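Local coordinates for protein putative phosphosugar isomerases (Salmonella typhimurium LT2, PDB 3FKJ) that probably binds phosphorylated sugars through its SIS domain fold and may act as an isomerase, although its substrate has not been established, at residues Y250-G261 and R279-K290. Numbering follows the deposited sequence.
Sequences YFHGPFEITEPG and RAIRFIERYQGK
F283 reaches from helix 274-286 into the aromatic side chains of Y250, F251 and F255; with CG anti to the backbone N (chi1 -179°), its ring is turned toward all three. The edge of F251 is directed at the F283 face in an offset edge-to-face pair, with F251 CE1 3.6 Å from F283 CG. F255 brings CD2 over a face of the same ring, 3.5 Å from F283 CZ, while Y250 meets F283 obliquely and sets its hydroxyl close to I284 CG1. That hydroxyl is not left stranded among carbons: Y250 OH donates to T258 OG1 at 2.6 Å, and T258 OG1 in turn donates to F255 O at 2.7 Å, a short chain of two bonds tying Y250 through T258 to the 254-257 turn. On the outer side, the extended R279 chain lays its guanidinium flat on F251, planes 21° apart, and Y250 CD2 covers the opposite face of the phenyl ring. E104 and the C-terminal carboxylate of Y347, both of the second subunit, form salt bridges with the guanidinium. Beyond the helix, closed by a Schellman motif with Q288 as C-prime, Q288 O accepts a hydrogen bond from G261 N at 2.8 Å, and P260 CA lies 3.2 Å from Q288 O in a CA-H...O contact. The chemistry thus joins an aromatic core to the dimer interface: the ring that packs on F283 also carries an arginine bound to the second subunit.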
loop_
_atom_site.group_PDB
_atom_site.type_symbol
_atom_site.label_atom_id
_atom_site.label_comp_id
_atom_site.label_asym_id
_atom_site.label_seq_id
_atom_site.Cartn_x
_atom_site.Cartn_y
_atom_site.Cartn_z
ATOM N N TYR A 250 4.004 -1.367 12.484
ATOM C CA TYR A 250 3.744 -0.708 13.764
ATOM C C TYR A 250 5.003 -0.409 14.596
ATOM O O TYR A 250 5.172 0.690 15.150
ATOM C CB TYR A 250 2.837 -1.618 14.570
ATOM C CG TYR A 250 2.399 -1.096 15.946
ATOM C CD1 TYR A 250 1.622 0.053 16.065
ATOM C CD2 TYR A 250 2.719 -1.787 17.090
ATOM C CE1 TYR A 250 1.192 0.503 17.300
ATOM C CE2 TYR A 250 2.297 -1.349 18.358
ATOM C CZ TYR A 250 1.534 -0.201 18.458
ATOM O OH TYR A 250 1.091 0.250 19.682
ATOM N N PHE A 251 5.875 -1.407 14.705
ATOM C CA PHE A 251 7.047 -1.316 15.588
ATOM C C PHE A 251 8.233 -0.558 14.973
ATOM O O PHE A 251 9.296 -0.530 15.561
ATOM C CB PHE A 251 7.486 -2.717 16.006
ATOM C CG PHE A 251 6.500 -3.397 16.906
ATOM C CD1 PHE A 251 6.341 -2.968 18.193
ATOM C CD2 PHE A 251 5.687 -4.418 16.432
ATOM C CE1 PHE A 251 5.413 -3.569 19.012
ATOM C CE2 PHE A 251 4.760 -5.024 17.258
ATOM C CZ PHE A 251 4.616 -4.596 18.532
ATOM N N HIS A 252 8.023 0.077 13.813
ATOM C CA HIS A 252 9.096 0.816 13.097
ATOM C C HIS A 252 8.740 2.289 12.833
ATOM O O HIS A 252 9.230 2.917 11.901
ATOM C CB HIS A 252 9.462 0.021 11.848
ATOM C CG HIS A 252 9.972 -1.334 12.197
ATOM N ND1 HIS A 252 11.215 -1.523 12.781
ATOM C CD2 HIS A 252 9.371 -2.547 12.174
ATOM C CE1 HIS A 252 11.372 -2.807 13.053
ATOM N NE2 HIS A 252 10.269 -3.450 12.693
ATOM N N GLY A 253 7.929 2.843 13.727
ATOM C CA GLY A 253 7.668 4.260 13.769
ATOM C C GLY A 253 6.347 4.537 14.457
ATOM O O GLY A 253 6.304 5.174 15.510
ATOM N N PRO A 254 5.255 4.059 13.861
ATOM C CA PRO A 254 3.920 4.321 14.365
ATOM C C PRO A 254 3.676 4.108 15.848
ATOM O O PRO A 254 3.010 4.925 16.474
ATOM C CB PRO A 254 3.064 3.376 13.526
ATOM C CG PRO A 254 3.795 3.326 12.227
ATOM C CD PRO A 254 5.217 3.260 12.619
ATOM N N PHE A 255 4.187 3.022 16.407
ATOM C CA PHE A 255 3.909 2.663 17.804
ATOM C C PHE A 255 4.309 3.744 18.823
ATOM O O PHE A 255 3.784 3.757 19.931
ATOM C CB PHE A 255 4.505 1.280 18.164
ATOM C CG PHE A 255 6.023 1.263 18.388
ATOM C CD1 PHE A 255 6.899 2.011 17.598
ATOM C CD2 PHE A 255 6.560 0.431 19.358
ATOM C CE1 PHE A 255 8.258 1.971 17.810
ATOM C CE2 PHE A 255 7.929 0.374 19.568
ATOM C CZ PHE A 255 8.780 1.157 18.794
ATOM N N GLU A 256 5.197 4.661 18.429
ATOM C CA GLU A 256 5.587 5.780 19.277
ATOM C C GLU A 256 4.406 6.667 19.642
ATOM O O GLU A 256 4.480 7.420 20.627
ATOM C CB GLU A 256 6.691 6.613 18.597
ATOM C CG GLU A 256 8.077 6.021 18.717
ATOM C CD GLU A 256 8.618 6.136 20.120
ATOM O OE1 GLU A 256 8.403 7.204 20.752
ATOM O OE2 GLU A 256 9.275 5.183 20.582
ATOM N N ILE A 257 3.321 6.583 18.867
ATOM C CA ILE A 257 2.098 7.341 19.174
ATOM C C ILE A 257 1.324 6.787 20.391
ATOM O O ILE A 257 0.526 7.489 21.018
ATOM C CB ILE A 257 1.146 7.378 17.932
ATOM C CG1 ILE A 257 0.216 8.622 17.968
ATOM C CG2 ILE A 257 0.357 6.035 17.811
ATOM C CD1 ILE A 257 0.960 10.031 18.043
ATOM N N THR A 258 1.539 5.511 20.697
ATOM C CA THR A 258 0.780 4.788 21.702
ATOM C C THR A 258 0.986 5.331 23.092
ATOM O O THR A 258 2.112 5.451 23.589
ATOM C CB THR A 258 1.212 3.305 21.746
ATOM O OG1 THR A 258 1.266 2.772 20.400
ATOM C CG2 THR A 258 0.266 2.482 22.623
ATOM N N GLU A 259 -0.125 5.617 23.748
ATOM C CA GLU A 259 -0.122 5.966 25.174
ATOM C C GLU A 259 -1.434 5.434 25.727
ATOM O O GLU A 259 -2.253 4.926 24.952
ATOM C CB GLU A 259 0.040 7.477 25.355
ATOM C CG GLU A 259 -1.075 8.341 24.754
ATOM C CD GLU A 259 -0.789 9.820 24.934
ATOM O OE1 GLU A 259 0.091 10.330 24.208
ATOM O OE2 GLU A 259 -1.430 10.470 25.808
ATOM N N PRO A 260 -1.627 5.485 27.059
ATOM C CA PRO A 260 -2.883 4.986 27.597
ATOM C C PRO A 260 -4.098 5.528 26.852
ATOM O O PRO A 260 -4.268 6.732 26.744
ATOM C CB PRO A 260 -2.848 5.454 29.060
ATOM C CG PRO A 260 -1.398 5.507 29.393
ATOM C CD PRO A 260 -0.710 5.933 28.123
ATOM N N GLY A 261 -4.912 4.648 26.287
ATOM C CA GLY A 261 -6.158 5.070 25.678
ATOM C C GLY A 261 -6.122 5.337 24.184
ATOM O O GLY A 261 -7.155 5.651 23.604
ATOM N N ARG A 279 2.256 -10.036 18.354
ATOM C CA ARG A 279 3.306 -9.108 18.789
ATOM C C ARG A 279 2.760 -7.695 19.110
ATOM O O ARG A 279 3.134 -7.076 20.125
ATOM C CB ARG A 279 4.416 -9.034 17.738
ATOM C CG ARG A 279 5.653 -8.357 18.236
ATOM C CD ARG A 279 6.537 -7.993 17.113
ATOM N NE ARG A 279 7.721 -7.300 17.588
ATOM C CZ ARG A 279 8.668 -6.804 16.795
ATOM N NH1 ARG A 279 8.615 -6.952 15.494
ATOM N NH2 ARG A 279 9.710 -6.186 17.320
ATOM N N ALA A 280 1.870 -7.219 18.241
ATOM C CA ALA A 280 1.215 -5.930 18.407
ATOM C C ALA A 280 0.282 -5.925 19.624
ATOM O O ALA A 280 0.249 -4.954 20.370
ATOM C CB ALA A 280 0.445 -5.541 17.132
ATOM N N ILE A 281 -0.470 -7.006 19.810
ATOM C CA ILE A 281 -1.432 -7.125 20.894
ATOM C C ILE A 281 -0.718 -7.018 22.244
ATOM O O ILE A 281 -1.112 -6.232 23.079
ATOM C CB ILE A 281 -2.217 -8.462 20.817
ATOM C CG1 ILE A 281 -3.086 -8.509 19.558
ATOM C CG2 ILE A 281 -3.105 -8.684 22.050
ATOM C CD1 ILE A 281 -3.514 -9.951 19.215
ATOM N N ARG A 282 0.350 -7.784 22.428
ATOM C CA ARG A 282 1.126 -7.748 23.651
ATOM C C ARG A 282 1.597 -6.345 23.978
ATOM O O ARG A 282 1.501 -5.911 25.127
ATOM C CB ARG A 282 2.328 -8.692 23.569
ATOM C CG ARG A 282 1.937 -10.161 23.434
ATOM C CD ARG A 282 3.123 -11.093 23.667
ATOM N NE ARG A 282 4.209 -10.871 22.698
ATOM C CZ ARG A 282 4.359 -11.516 21.539
ATOM N NH1 ARG A 282 3.502 -12.463 21.163
ATOM N NH2 ARG A 282 5.389 -11.220 20.751
ATOM N N PHE A 283 2.106 -5.642 22.972
ATOM C CA PHE A 283 2.620 -4.299 23.170
ATOM C C PHE A 283 1.489 -3.292 23.469
ATOM O O PHE A 283 1.582 -2.519 24.434
ATOM C CB PHE A 283 3.411 -3.825 21.943
ATOM C CG PHE A 283 3.983 -2.441 22.111
ATOM C CD1 PHE A 283 5.287 -2.266 22.559
ATOM C CD2 PHE A 283 3.207 -1.314 21.868
ATOM C CE1 PHE A 283 5.807 -1.000 22.738
ATOM C CE2 PHE A 283 3.732 -0.048 22.055
ATOM C CZ PHE A 283 5.025 0.108 22.450
ATOM N N ILE A 284 0.451 -3.281 22.634
ATOM C CA ILE A 284 -0.706 -2.384 22.849
ATOM C C ILE A 284 -1.314 -2.576 24.262
ATOM O O ILE A 284 -1.717 -1.611 24.904
ATOM C CB ILE A 284 -1.815 -2.580 21.792
ATOM C CG1 ILE A 284 -1.302 -2.326 20.352
ATOM C CG2 ILE A 284 -2.992 -1.655 22.072
ATOM C CD1 ILE A 284 -2.203 -2.919 19.309
ATOM N N GLU A 285 -1.375 -3.815 24.734
ATOM C CA GLU A 285 -1.894 -4.099 26.078
ATOM C C GLU A 285 -0.907 -3.719 27.177
ATOM O O GLU A 285 -1.316 -3.236 28.231
ATOM C CB GLU A 285 -2.309 -5.566 26.192
ATOM C CG GLU A 285 -3.494 -5.875 25.283
ATOM C CD GLU A 285 -4.039 -7.296 25.406
ATOM O OE1 GLU A 285 -3.370 -8.170 26.027
ATOM O OE2 GLU A 285 -5.148 -7.528 24.855
ATOM N N ARG A 286 0.386 -3.919 26.930
ATOM C CA ARG A 286 1.423 -3.522 27.889
ATOM C C ARG A 286 1.391 -2.011 28.092
ATOM O O ARG A 286 1.739 -1.525 29.162
ATOM C CB ARG A 286 2.828 -3.968 27.423
ATOM C CG ARG A 286 3.961 -3.738 28.446
ATOM C CD ARG A 286 5.383 -4.156 27.957
ATOM N NE ARG A 286 5.422 -5.466 27.284
ATOM C CZ ARG A 286 5.885 -5.706 26.045
ATOM N NH1 ARG A 286 6.404 -4.739 25.282
ATOM N NH2 ARG A 286 5.844 -6.944 25.556
ATOM N N TYR A 287 0.973 -1.257 27.073
ATOM C CA TYR A 287 0.974 0.197 27.197
ATOM C C TYR A 287 -0.426 0.794 27.291
ATOM O O TYR A 287 -0.625 1.995 27.146
ATOM C CB TYR A 287 1.904 0.809 26.149
ATOM C CG TYR A 287 3.322 0.400 26.467
ATOM C CD1 TYR A 287 4.022 1.014 27.512
ATOM C CD2 TYR A 287 3.931 -0.659 25.804
ATOM C CE1 TYR A 287 5.325 0.610 27.861
ATOM C CE2 TYR A 287 5.226 -1.073 26.146
ATOM C CZ TYR A 287 5.921 -0.430 27.162
ATOM O OH TYR A 287 7.201 -0.821 27.503
ATOM N N GLN A 288 -1.373 -0.081 27.625
ATOM C CA GLN A 288 -2.747 0.291 27.913
ATOM C C GLN A 288 -3.382 1.094 26.788
ATOM O O GLN A 288 -4.107 2.053 27.042
ATOM C CB GLN A 288 -2.845 1.094 29.221
ATOM C CG GLN A 288 -2.370 0.392 30.451
ATOM C CD GLN A 288 -1.696 1.358 31.402
ATOM O OE1 GLN A 288 -2.261 2.392 31.793
ATOM N NE2 GLN A 288 -0.470 1.037 31.768
ATOM N N GLY A 289 -3.120 0.702 25.542
ATOM C CA GLY A 289 -3.890 1.212 24.453
ATOM C C GLY A 289 -5.323 0.743 24.566
ATOM O O GLY A 289 -5.608 -0.264 25.213
ATOM N N LYS A 290 -6.222 1.490 23.927
ATOM C CA LYS A 290 -7.622 1.126 23.819
ATOM C C LYS A 290 -7.789 0.206 22.648
ATOM O O LYS A 290 -7.926 0.661 21.515
ATOM C CB LYS A 290 -8.502 2.361 23.625
ATOM C CG LYS A 290 -9.987 2.064 23.746
ATOM C CD LYS A 290 -10.805 3.313 23.540
ATOM C CE LYS A 290 -12.246 3.116 23.900
ATOM N NZ LYS A 290 -12.867 4.406 24.213
#